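Side-chain contacts in citrate synthase (Metallosphaera sedula, PDB 6ABW), which probably catalyses the condensation of oxaloacetate with acetyl-CoA and water to give citrate and free CoA, a step of the tricarboxylic acid cycle: residues 289-294 against 332-337; 62-67 against 350-355; 89-94 against 112-117; 168-171 against 175-178; 197-202 against 222-227. All coordinates share one frame; numbering follows the deposited sequence.

Interaction 1: 289-294 against 332-337; sequences VISERN and FYALGF
The last turns of helix 278-292 and helix 325-335 meet where Ile290 lies against Ala334 and Leu335. The backbones come close, with CA of Ser291 only 5.2 Å from CA of Ala334, and a residue as small as alanine suits such a gap. Ile290 does most of the touching with its long branch. CG1 stands between its own backbone N and carbonyl carbon (chi1 59°), and from there CD1 reaches across to CB of Ala334 at 3.6 Å. The same methyl meets CD2 of Leu335 at 3.8 Å, the two branched chains crossing obliquely. Ser291 adds its hydroxyl from the next position: OG lies 3.7 Å from CB of Ala334, while its polar need is met by Ala287 O one turn back in its own helix.

Just beyond these residues helix 325-335 ends in a Schellman motif. Gly336 takes a positive phi (112°), where a side chain would crowd the preceding carbonyl oxygen, and N of Phe337 bonds to O of Phe332 at 3.0 Å. On the opposing segment, Asn294 is the N-cap of helix 295-315, with OD1 accepting from Ala297 N. A water links the two helix ends, donating to O of Tyr333 at 3.1 Å and weakly to OD1 of Asn294. Outside the pair, Ala184 of helix 179-191 touches Ile290, and Ala297 touches Ala334.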
# COMPACT_ATOMS: atom_id res chain seq x y z
N VAL A 289 16.44 30.15 14.84
CA VAL A 289 17.66 29.72 15.50
C VAL A 289 18.72 29.03 14.62
O VAL A 289 19.87 29.49 14.47
CB VAL A 289 17.25 28.71 16.61
CG1 VAL A 289 18.47 28.39 17.49
CG2 VAL A 289 16.05 29.23 17.41
N ILE A 290 18.34 27.92 14.01
CA ILE A 290 19.32 27.13 13.29
C ILE A 290 19.66 27.67 11.91
O ILE A 290 20.69 27.31 11.35
CB ILE A 290 18.89 25.63 13.20
CG1 ILE A 290 17.55 25.48 12.49
CG2 ILE A 290 18.80 25.03 14.59
CD1 ILE A 290 17.24 24.06 12.13
N SER A 291 18.80 28.52 11.33
CA SER A 291 19.09 29.08 10.01
C SER A 291 20.23 30.08 9.99
O SER A 291 20.89 30.24 8.95
CB SER A 291 17.86 29.75 9.43
OG SER A 291 16.96 28.69 9.09
N GLU A 292 20.41 30.75 11.12
CA GLU A 292 21.33 31.90 11.18
C GLU A 292 22.76 31.45 11.01
O GLU A 292 23.55 32.14 10.39
CB GLU A 292 21.13 32.69 12.49
CG GLU A 292 19.74 33.35 12.69
CD GLU A 292 18.98 33.82 11.42
OE1 GLU A 292 19.32 34.91 10.90
OE2 GLU A 292 18.02 33.16 10.94
N ARG A 293 23.07 30.25 11.50
CA ARG A 293 24.42 29.70 11.46
C ARG A 293 24.91 29.13 10.09
O ARG A 293 26.00 28.56 10.04
CB ARG A 293 24.54 28.57 12.50
CG ARG A 293 24.23 28.93 13.95
CD ARG A 293 25.17 28.18 14.89
NE ARG A 293 24.57 27.64 16.12
CZ ARG A 293 23.91 26.48 16.26
NH1 ARG A 293 23.66 25.65 15.24
NH2 ARG A 293 23.46 26.15 17.47
N ASN A 294 24.12 29.24 9.03
CA ASN A 294 24.64 29.02 7.67
C ASN A 294 24.01 30.07 6.74
O ASN A 294 22.79 30.22 6.71
CB ASN A 294 24.30 27.62 7.21
CG ASN A 294 24.51 27.45 5.72
OD1 ASN A 294 23.56 27.43 4.92
ND2 ASN A 294 25.76 27.36 5.33
N PHE A 332 14.20 21.87 7.82
CA PHE A 332 14.91 20.70 7.30
C PHE A 332 16.17 21.07 6.50
O PHE A 332 17.26 20.44 6.66
CB PHE A 332 13.99 19.84 6.42
CG PHE A 332 12.79 19.29 7.12
CD1 PHE A 332 12.82 18.79 8.42
CD2 PHE A 332 11.56 19.22 6.38
CE1 PHE A 332 11.71 18.27 9.00
CE2 PHE A 332 10.45 18.66 7.03
CZ PHE A 332 10.60 18.16 8.29
N TYR A 333 16.05 22.10 5.71
CA TYR A 333 17.20 22.60 4.94
C TYR A 333 18.32 23.08 5.86
O TYR A 333 19.48 22.73 5.63
CB TYR A 333 16.76 23.76 4.03
CG TYR A 333 17.80 24.09 3.01
CD1 TYR A 333 17.91 23.37 1.85
CD2 TYR A 333 18.73 25.11 3.27
CE1 TYR A 333 18.88 23.72 0.90
CE2 TYR A 333 19.70 25.43 2.35
CZ TYR A 333 19.78 24.74 1.19
OH TYR A 333 20.76 25.10 0.29
N ALA A 334 17.96 23.80 6.91
CA ALA A 334 18.94 24.38 7.86
C ALA A 334 19.67 23.23 8.60
O ALA A 334 20.81 23.37 8.98
CB ALA A 334 18.20 25.26 8.83
N LEU A 335 18.97 22.10 8.81
CA LEU A 335 19.55 20.90 9.39
C LEU A 335 20.53 20.19 8.48
O LEU A 335 21.29 19.36 9.00
CB LEU A 335 18.49 19.92 9.85
CG LEU A 335 17.66 20.41 11.03
CD1 LEU A 335 16.47 19.55 11.20
CD2 LEU A 335 18.49 20.48 12.35
N GLY A 336 20.50 20.44 7.17
CA GLY A 336 21.37 19.78 6.16
C GLY A 336 20.66 18.85 5.21
O GLY A 336 21.30 18.19 4.42
N PHE A 337 19.31 18.82 5.28
CA PHE A 337 18.61 17.91 4.40
C PHE A 337 18.36 18.56 3.06
O PHE A 337 17.88 19.68 3.01
CB PHE A 337 17.29 17.41 5.00
CG PHE A 337 17.47 16.51 6.20
CD1 PHE A 337 17.76 15.14 6.04
CD2 PHE A 337 17.28 16.97 7.46
CE1 PHE A 337 17.95 14.33 7.11
CE2 PHE A 337 17.41 16.13 8.56
CZ PHE A 337 17.79 14.82 8.40
O HOH W 1 22.03 24.46 5.04

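Interaction 2: 62-67 against 350-355; sequences LMLYGD and RTLGWT
Met63 and Leu352 supply the main apolar contact between helix 56-65 and helix 342-365. Leu352 extends with CG anti to its backbone N (chi1 179°), which carries its two methyls out to the other helix. CD2 meets CG of Met63 at 3.8 Å. The flexible thioether lies slantwise over the leucine, and its bend at chi2 brings SD to 4.0 Å from CG of Leu352. The other methyl, CD1, lies 4.2 Å from CG of Leu64. One branched side chain thus serves two successive residues of helix 56-65, whose backbone stays 7.4 Å away at the nearest CA pair, Met63 and Leu352. Shortening Leu352 to an alanine is likely to open a gap between the helices and leave the thioether of Met63 freer to turn.

The polar atom at this contact is OG1 of Thr355. It packs against CD2 of Leu64 at 4.2 Å, but its single proton is kept for its own helix, where the carbonyl oxygens of Thr351 and Leu352 are both within reach. A buried threonine can turn its hydroxyl back to the backbone in this way and present little polarity to a leucine.

Around the pair, Leu352 also touches Phe56, Val59 and Val60 of helix 56-65. Helix 128-151 flanks Leu64 through Val133, and helix 214-225 meets Thr355 through Ile214.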
# COMPACT_ATOMS: atom_id res chain seq x y z
N LEU A 62 2.74 8.78 24.42
CA LEU A 62 1.40 9.35 24.47
C LEU A 62 0.47 8.85 23.41
O LEU A 62 -0.68 8.54 23.69
CB LEU A 62 1.53 10.90 24.40
CG LEU A 62 0.28 11.72 24.27
CD1 LEU A 62 -0.51 11.56 25.56
CD2 LEU A 62 0.69 13.18 23.97
N MET A 63 0.93 8.80 22.17
CA MET A 63 0.10 8.33 21.08
C MET A 63 -0.20 6.85 21.14
O MET A 63 -1.28 6.43 20.80
CB MET A 63 0.75 8.67 19.76
CG MET A 63 0.84 10.16 19.55
SD MET A 63 0.21 10.48 17.90
CE MET A 63 -1.18 11.53 18.35
N LEU A 64 0.74 6.06 21.58
CA LEU A 64 0.56 4.60 21.62
C LEU A 64 -0.13 4.13 22.90
O LEU A 64 -0.81 3.14 22.88
CB LEU A 64 1.89 3.90 21.45
CG LEU A 64 2.50 4.06 20.08
CD1 LEU A 64 3.81 3.33 20.10
CD2 LEU A 64 1.63 3.52 18.99
N TYR A 65 0.11 4.79 24.02
CA TYR A 65 -0.39 4.32 25.32
C TYR A 65 -1.39 5.25 25.97
O TYR A 65 -2.01 4.84 26.95
CB TYR A 65 0.72 4.08 26.29
CG TYR A 65 1.65 3.00 25.89
CD1 TYR A 65 2.73 3.27 25.09
CD2 TYR A 65 1.47 1.67 26.28
CE1 TYR A 65 3.58 2.28 24.67
CE2 TYR A 65 2.40 0.67 25.88
CZ TYR A 65 3.44 0.98 25.05
OH TYR A 65 4.46 0.13 24.54
N GLY A 66 -1.55 6.48 25.46
CA GLY A 66 -2.62 7.37 25.94
C GLY A 66 -2.23 8.36 27.02
O GLY A 66 -3.06 9.20 27.36
N ASP A 67 -0.99 8.31 27.51
CA ASP A 67 -0.47 9.27 28.46
C ASP A 67 0.97 9.46 28.29
O ASP A 67 1.65 8.59 27.76
CB ASP A 67 -0.64 8.73 29.87
CG ASP A 67 -2.00 8.98 30.42
OD1 ASP A 67 -2.32 10.18 30.76
OD2 ASP A 67 -2.71 7.97 30.56
N ARG A 350 5.22 11.00 10.71
CA ARG A 350 3.86 10.51 10.57
C ARG A 350 3.74 8.97 10.77
O ARG A 350 2.65 8.51 11.06
CB ARG A 350 3.25 10.99 9.25
CG ARG A 350 1.81 10.63 8.95
CD ARG A 350 0.86 11.18 10.01
NE ARG A 350 1.02 12.61 10.23
CZ ARG A 350 0.31 13.61 9.63
NH1 ARG A 350 -0.73 13.35 8.85
NH2 ARG A 350 0.59 14.87 9.87
N THR A 351 4.84 8.23 10.73
CA THR A 351 4.76 6.81 11.10
C THR A 351 4.14 6.63 12.48
O THR A 351 3.40 5.65 12.68
CB THR A 351 6.11 6.03 11.05
OG1 THR A 351 7.05 6.61 11.98
CG2 THR A 351 6.63 6.01 9.64
N LEU A 352 4.30 7.65 13.38
CA LEU A 352 3.71 7.54 14.67
C LEU A 352 2.23 7.61 14.58
O LEU A 352 1.58 6.73 15.13
CB LEU A 352 4.22 8.60 15.61
CG LEU A 352 3.63 8.59 17.01
CD1 LEU A 352 3.84 7.23 17.66
CD2 LEU A 352 4.25 9.69 17.93
N GLY A 353 1.69 8.61 13.89
CA GLY A 353 0.24 8.71 13.67
C GLY A 353 -0.36 7.55 12.89
O GLY A 353 -1.40 7.02 13.28
N TRP A 354 0.33 7.07 11.85
CA TRP A 354 -0.15 5.89 11.12
C TRP A 354 -0.29 4.64 11.99
O TRP A 354 -1.33 4.02 12.02
CB TRP A 354 0.76 5.59 9.91
CG TRP A 354 0.74 6.62 8.82
CD1 TRP A 354 -0.29 7.43 8.46
CD2 TRP A 354 1.81 6.90 7.90
NE1 TRP A 354 0.08 8.20 7.39
CE2 TRP A 354 1.36 7.87 7.00
CE3 TRP A 354 3.08 6.37 7.73
CZ2 TRP A 354 2.17 8.41 6.05
CZ3 TRP A 354 3.88 6.90 6.76
CH2 TRP A 354 3.42 7.89 5.92
N THR A 355 0.73 4.33 12.75
CA THR A 355 0.74 3.15 13.57
C THR A 355 -0.31 3.32 14.70
O THR A 355 -1.10 2.38 15.01
CB THR A 355 2.07 2.83 14.18
OG1 THR A 355 2.60 3.93 14.97
CG2 THR A 355 3.10 2.37 13.18

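Interaction 3: 89-94 against 112-117; sequences QQVIDM and FSALSS
Val91 and Met94, one turn apart on helix 89-97, both face Ala114 of helix 104-119. The two short helical segments run nearly antiparallel, at 160°, with their axes 9.7 Å apart, and the CA atoms of Val91 and Ala114 lie 6.2 Å from each other. The methyl of alanine is small enough to sit between the larger side chains without pushing the helices apart.

Val91 presents one branch. CG1 is anti to the backbone N (chi1 179°), which turns CG2 across the gap to lie 4.2 Å from CB of Ala114. CG2 also reaches CD2 of Leu115 at 4.0 Å, the valine and leucine chains meeting at about a right angle. Met94 comes to the alanine from the next turn. Its chain is extended at chi2, which sets SD 3.7 Å from CB of Ala114, and the sharp turn at chi3 (27°) then folds CE back onto the same methyl, at 3.6 Å. A flexible, unbranched methionine suits this place because it can fold along the surface of the neighbouring helix. Leu115 has a different task for each methyl, since CD1 is placed over the centre of one face of the Phe112 ring, 4.0 Å above its plane.

These consecutive helices form an antiparallel helical hairpin at the dimer interface. Met94 packs on Met94 of the second subunit, and Ser113 OG bonds to Ser113 OG of that subunit, consistent with a twofold axis close by. Helices 128-151 and 214-225 lie against Leu115 through Val142 and Tyr215.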
# COMPACT_ATOMS: atom_id res chain seq x y z
N GLN A 89 21.10 -6.46 6.69
CA GLN A 89 21.84 -5.88 5.61
C GLN A 89 21.10 -5.87 4.26
O GLN A 89 21.29 -4.93 3.46
CB GLN A 89 23.25 -6.50 5.46
CG GLN A 89 24.28 -5.53 6.04
CD GLN A 89 24.53 -4.34 5.13
OE1 GLN A 89 24.46 -4.45 3.89
NE2 GLN A 89 24.85 -3.18 5.74
N GLN A 90 20.23 -6.86 4.06
CA GLN A 90 19.47 -6.97 2.84
C GLN A 90 18.54 -5.76 2.65
O GLN A 90 18.33 -5.34 1.52
CB GLN A 90 18.68 -8.27 2.81
CG GLN A 90 19.52 -9.52 2.69
CD GLN A 90 20.23 -9.97 3.95
OE1 GLN A 90 19.90 -9.56 5.09
NE2 GLN A 90 21.22 -10.81 3.76
N VAL A 91 18.01 -5.21 3.76
CA VAL A 91 17.15 -4.03 3.65
C VAL A 91 17.98 -2.83 3.16
O VAL A 91 17.55 -2.07 2.26
CB VAL A 91 16.47 -3.69 4.98
CG1 VAL A 91 15.60 -2.47 4.83
CG2 VAL A 91 15.58 -4.84 5.37
N ILE A 92 19.17 -2.65 3.76
CA ILE A 92 20.07 -1.61 3.37
C ILE A 92 20.48 -1.79 1.91
O ILE A 92 20.47 -0.82 1.13
CB ILE A 92 21.32 -1.54 4.31
CG1 ILE A 92 20.97 -1.33 5.77
CG2 ILE A 92 22.34 -0.54 3.78
CD1 ILE A 92 19.98 -0.23 6.01
N ASP A 93 20.82 -3.02 1.51
CA ASP A 93 21.26 -3.30 0.13
C ASP A 93 20.17 -2.89 -0.84
O ASP A 93 20.45 -2.37 -1.94
CB ASP A 93 21.54 -4.80 -0.09
CG ASP A 93 22.75 -5.35 0.70
OD1 ASP A 93 23.52 -4.55 1.30
OD2 ASP A 93 22.89 -6.63 0.73
N MET A 94 18.94 -3.12 -0.47
CA MET A 94 17.85 -2.77 -1.37
C MET A 94 17.71 -1.30 -1.59
O MET A 94 17.53 -0.86 -2.74
CB MET A 94 16.52 -3.28 -0.82
CG MET A 94 16.48 -4.80 -0.91
SD MET A 94 14.91 -5.56 -0.36
CE MET A 94 13.81 -4.22 -0.72
N PHE A 112 10.25 -0.50 3.50
CA PHE A 112 9.20 -0.94 4.43
C PHE A 112 8.54 -2.23 3.95
O PHE A 112 8.13 -3.02 4.80
CB PHE A 112 8.18 0.17 4.69
CG PHE A 112 8.53 0.96 5.88
CD1 PHE A 112 9.44 1.97 5.82
CD2 PHE A 112 8.04 0.55 7.14
CE1 PHE A 112 9.82 2.64 6.99
CE2 PHE A 112 8.44 1.19 8.31
CZ PHE A 112 9.36 2.21 8.24
N SER A 113 8.52 -2.48 2.62
CA SER A 113 7.96 -3.77 2.14
C SER A 113 8.89 -4.89 2.56
O SER A 113 8.43 -5.94 3.03
CB SER A 113 7.67 -3.92 0.61
OG SER A 113 6.93 -2.81 0.13
N ALA A 114 10.20 -4.65 2.45
CA ALA A 114 11.17 -5.63 2.92
C ALA A 114 11.13 -5.86 4.40
O ALA A 114 11.19 -6.99 4.86
CB ALA A 114 12.58 -5.24 2.47
N LEU A 115 11.00 -4.81 5.19
CA LEU A 115 10.79 -4.92 6.63
C LEU A 115 9.52 -5.68 6.96
O LEU A 115 9.50 -6.47 7.87
CB LEU A 115 10.79 -3.54 7.28
CG LEU A 115 12.07 -2.70 7.28
CD1 LEU A 115 11.72 -1.31 7.78
CD2 LEU A 115 13.09 -3.38 8.14
N SER A 116 8.44 -5.48 6.19
CA SER A 116 7.28 -6.25 6.38
C SER A 116 7.49 -7.78 6.20
O SER A 116 6.99 -8.57 7.01
CB SER A 116 6.12 -5.69 5.57
OG SER A 116 4.93 -6.43 5.73
N SER A 117 8.23 -8.16 5.18
CA SER A 117 8.52 -9.54 4.88
C SER A 117 9.39 -10.18 5.96
O SER A 117 9.25 -11.36 6.24
CB SER A 117 9.25 -9.60 3.53
OG SER A 117 8.34 -9.26 2.48

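Interaction 4: 168-171 against 175-178; sequences FLKA and RTPT
Pro177 lies against both Leu169 and Lys170, packing the loop that follows helix 164-173 back onto the helix. The leucine comes at a slant to the proline ring: its CD1 is 3.9 Å from CB of Pro177, and its CB is 4.0 Å from CG of the ring. The aliphatic stem of Lys170 meets the ring at about a right angle, and CG of Lys170 stands 3.4 Å from CD of Pro177, tighter than usual for two carbons. The same CG lies 3.6 Å from the carbonyl oxygen of Arg175. Farther out, the lysine bends at chi3 (73°) and runs alongside Thr176, the two chains pointing the same way, with CE 3.9 Å from OG1 of Thr176. A lysine suits this exposed edge of the contact because its methylenes can cover the loop while its ammonium end stays toward the surface.

The segments belong to a tight connection between two consecutive helices, in which the chain leaves helix 164-173 and enters helix 179-191 just after Pro177. A proline has no backbone N-H to satisfy, and its ring fills the corner. Thr178 follows as the N-cap, its side chain capping a backbone N of the new helix, while its own N bonds to Glu181 OE1, as in a capping box.

Glu181 also holds Arg175 by a salt bridge through NH1, which ties the start of the loop to the helix beyond it. Behind the first shell, Met185 of helix 179-191 packs on Leu169, and Val182 on Pro177. Phe337 covers another part of Leu169, and Arg293 NH1 bonds weakly to Thr178 OG1.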
# COMPACT_ATOMS: atom_id res chain seq x y z
N PHE A 168 19.16 10.08 14.92
CA PHE A 168 18.74 10.21 13.52
C PHE A 168 19.65 11.20 12.76
O PHE A 168 20.19 10.92 11.66
CB PHE A 168 17.23 10.58 13.45
CG PHE A 168 16.81 10.93 12.05
CD1 PHE A 168 16.87 9.95 11.06
CD2 PHE A 168 16.46 12.26 11.68
CE1 PHE A 168 16.53 10.23 9.75
CE2 PHE A 168 16.13 12.54 10.36
CZ PHE A 168 16.14 11.52 9.40
N LEU A 169 19.93 12.36 13.37
CA LEU A 169 20.81 13.33 12.76
C LEU A 169 22.27 12.85 12.63
O LEU A 169 22.90 13.10 11.62
CB LEU A 169 20.77 14.65 13.49
CG LEU A 169 19.46 15.45 13.48
CD1 LEU A 169 19.58 16.62 14.45
CD2 LEU A 169 19.12 15.93 12.09
N LYS A 170 22.77 12.16 13.64
CA LYS A 170 24.10 11.59 13.55
C LYS A 170 24.23 10.52 12.50
O LYS A 170 25.22 10.50 11.79
CB LYS A 170 24.52 11.04 14.90
CG LYS A 170 24.83 12.11 15.89
CD LYS A 170 25.47 11.44 17.14
CE LYS A 170 26.91 10.97 16.84
NZ LYS A 170 27.42 10.05 17.89
N ALA A 171 23.22 9.65 12.36
CA ALA A 171 23.26 8.63 11.30
C ALA A 171 23.17 9.30 9.94
O ALA A 171 23.95 8.99 9.00
CB ALA A 171 22.13 7.62 11.48
N ARG A 175 28.18 13.57 11.71
CA ARG A 175 28.80 14.59 12.51
C ARG A 175 27.85 14.72 13.69
O ARG A 175 26.72 14.25 13.64
CB ARG A 175 28.95 15.90 11.73
CG ARG A 175 27.63 16.58 11.52
CD ARG A 175 27.68 17.76 10.57
NE ARG A 175 26.29 18.12 10.26
CZ ARG A 175 25.44 18.75 11.09
NH1 ARG A 175 25.82 19.21 12.29
NH2 ARG A 175 24.19 18.97 10.67
N THR A 176 28.31 15.31 14.79
CA THR A 176 27.48 15.41 15.99
C THR A 176 26.72 16.71 15.85
O THR A 176 27.30 17.76 15.68
CB THR A 176 28.31 15.42 17.30
OG1 THR A 176 29.02 14.20 17.36
CG2 THR A 176 27.43 15.50 18.53
N PRO A 177 25.39 16.63 15.86
CA PRO A 177 24.64 17.87 15.72
C PRO A 177 24.79 18.73 17.01
O PRO A 177 25.04 18.19 18.08
CB PRO A 177 23.18 17.35 15.62
CG PRO A 177 23.18 16.10 16.36
CD PRO A 177 24.52 15.47 16.11
N THR A 178 24.55 20.03 16.89
CA THR A 178 24.43 20.92 18.06
C THR A 178 23.12 20.69 18.82
O THR A 178 22.14 20.15 18.24
CB THR A 178 24.48 22.39 17.66
OG1 THR A 178 23.28 22.73 16.94
CG2 THR A 178 25.68 22.69 16.82

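Interaction 5: 197-202 against 222-227; sequences VPASTT and LAALKG
Ser200 and Ala224 account for most of the surface buried here, with Ala199 as the next contributor. All are small, and the helices they belong to, 199-208 and 214-225, come close enough for CA of Ser200 to lie 5.1 Å from CA of Ala224. The methyl of Ala224 rests directly on backbone: its CB is 3.9 Å from CA of Ser200 and equally 3.9 Å from O of Ala199. The CB atoms of Ala199 and Ala224 follow at 4.4 Å. A side chain larger than the methyl of Ala224 could hardly be fitted so near to main-chain atoms.

Ser200 shows its CB to the other helix, 4.4 Å from N of Leu225, and puts its hydroxyl to use with other partners. OG lies between the backbone N and the carbonyl carbon (chi1 55°), and it bonds to His230 NE2 and, weakly, to Trp354 NE1. A serine thus combines the bulk needed for close packing with a polar atom that is satisfied although buried. In the first turn of helix 199-208, which follows Pro198 as N-cap, O of Pro198 is gripped twice by Thr202: by its N, and by OG1 at 3.2 Å from well above the carbonyl plane.

The side chain of Leu225 is about 9 Å from that of Asp325, predicted to be an active-site residue, and about 8 Å from the bound acetyl-CoA. Helix 342-365 covers Leu225 through Thr343 and Ala347. Thr210 of the second subunit packs on Ala199 and bonds to Ala224 O, placing this pair of helices beside the dimer interface.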
# COMPACT_ATOMS: atom_id res chain seq x y z
N VAL A 197 -7.25 12.76 8.65
CA VAL A 197 -7.20 11.44 8.11
C VAL A 197 -6.97 11.61 6.61
O VAL A 197 -7.89 11.49 5.79
CB VAL A 197 -8.49 10.62 8.39
CG1 VAL A 197 -8.31 9.18 7.95
CG2 VAL A 197 -8.90 10.66 9.84
N PRO A 198 -5.73 11.94 6.23
CA PRO A 198 -5.44 12.07 4.79
C PRO A 198 -5.32 10.69 4.13
O PRO A 198 -5.52 9.69 4.81
CB PRO A 198 -4.13 12.84 4.76
CG PRO A 198 -3.44 12.39 6.01
CD PRO A 198 -4.55 12.24 7.06
N ALA A 199 -5.11 10.66 2.83
CA ALA A 199 -5.16 9.41 2.06
C ALA A 199 -4.19 8.39 2.59
O ALA A 199 -4.46 7.21 2.54
CB ALA A 199 -4.90 9.65 0.57
N SER A 200 -3.01 8.83 3.02
CA SER A 200 -2.05 7.89 3.59
C SER A 200 -2.57 7.15 4.84
O SER A 200 -2.49 5.93 4.93
CB SER A 200 -0.73 8.58 3.88
OG SER A 200 -0.90 9.75 4.72
N THR A 201 -3.23 7.86 5.73
CA THR A 201 -3.80 7.24 6.91
C THR A 201 -4.95 6.33 6.47
O THR A 201 -5.05 5.20 6.96
CB THR A 201 -4.25 8.31 7.94
OG1 THR A 201 -3.14 9.15 8.29
CG2 THR A 201 -4.74 7.67 9.22
N THR A 202 -5.76 6.78 5.53
CA THR A 202 -6.86 5.97 5.00
C THR A 202 -6.35 4.63 4.39
O THR A 202 -6.90 3.59 4.70
CB THR A 202 -7.70 6.76 4.01
OG1 THR A 202 -8.18 7.97 4.60
CG2 THR A 202 -8.86 5.95 3.50
N LEU A 222 2.67 4.88 2.62
CA LEU A 222 3.68 5.45 1.76
C LEU A 222 3.40 5.43 0.28
O LEU A 222 3.73 6.38 -0.43
CB LEU A 222 5.01 4.77 2.03
CG LEU A 222 5.62 4.97 3.43
CD1 LEU A 222 6.67 3.90 3.62
CD2 LEU A 222 6.24 6.35 3.64
N ALA A 223 2.74 4.37 -0.18
CA ALA A 223 2.23 4.29 -1.55
C ALA A 223 1.30 5.46 -1.86
O ALA A 223 1.41 6.09 -2.91
CB ALA A 223 1.49 2.97 -1.81
N ALA A 224 0.39 5.77 -0.96
CA ALA A 224 -0.48 6.92 -1.14
C ALA A 224 0.24 8.28 -1.02
O ALA A 224 0.01 9.20 -1.83
CB ALA A 224 -1.61 6.86 -0.12
N LEU A 225 1.20 8.39 -0.12
CA LEU A 225 1.98 9.60 0.10
C LEU A 225 2.85 9.93 -1.13
O LEU A 225 3.19 11.08 -1.37
CB LEU A 225 2.85 9.38 1.35
CG LEU A 225 3.65 10.62 1.75
CD1 LEU A 225 2.77 11.83 2.07
CD2 LEU A 225 4.55 10.34 2.92
N LYS A 226 3.22 8.92 -1.93
CA LYS A 226 4.01 9.16 -3.08
C LYS A 226 3.25 10.02 -4.12
O LYS A 226 3.91 10.72 -4.93
CB LYS A 226 4.48 7.83 -3.70
CG LYS A 226 5.66 7.98 -4.58
CD LYS A 226 6.03 6.58 -5.10
CE LYS A 226 6.78 6.71 -6.38
NZ LYS A 226 6.98 5.39 -6.99
N GLY A 227 1.90 10.01 -4.10
CA GLY A 227 1.09 10.69 -5.07
C GLY A 227 1.18 12.21 -4.92
O GLY A 227 1.10 12.73 -3.80

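From the N terminus, interaction 2 opens first, at 62-67, and closes last, at 350-355, so that one loop of some 290 residues holds the other four. Inside it they follow in series, none crossing another: interaction 3 shuts a helical hairpin, interaction 4 a short turn between helices, interaction 5 joins helices 199-208 and 214-225, and interaction 1 ties helix 278-292 to helix 325-335. Neighbours in space need not be neighbours in sequence. Phe337 of interaction 1 packs on Phe168 and Leu169 of interaction 4, while Trp354 of interaction 2 reaches Leu222 and Leu225 of interaction 5. Interactions 2, 3 and 5 also touch the second subunit.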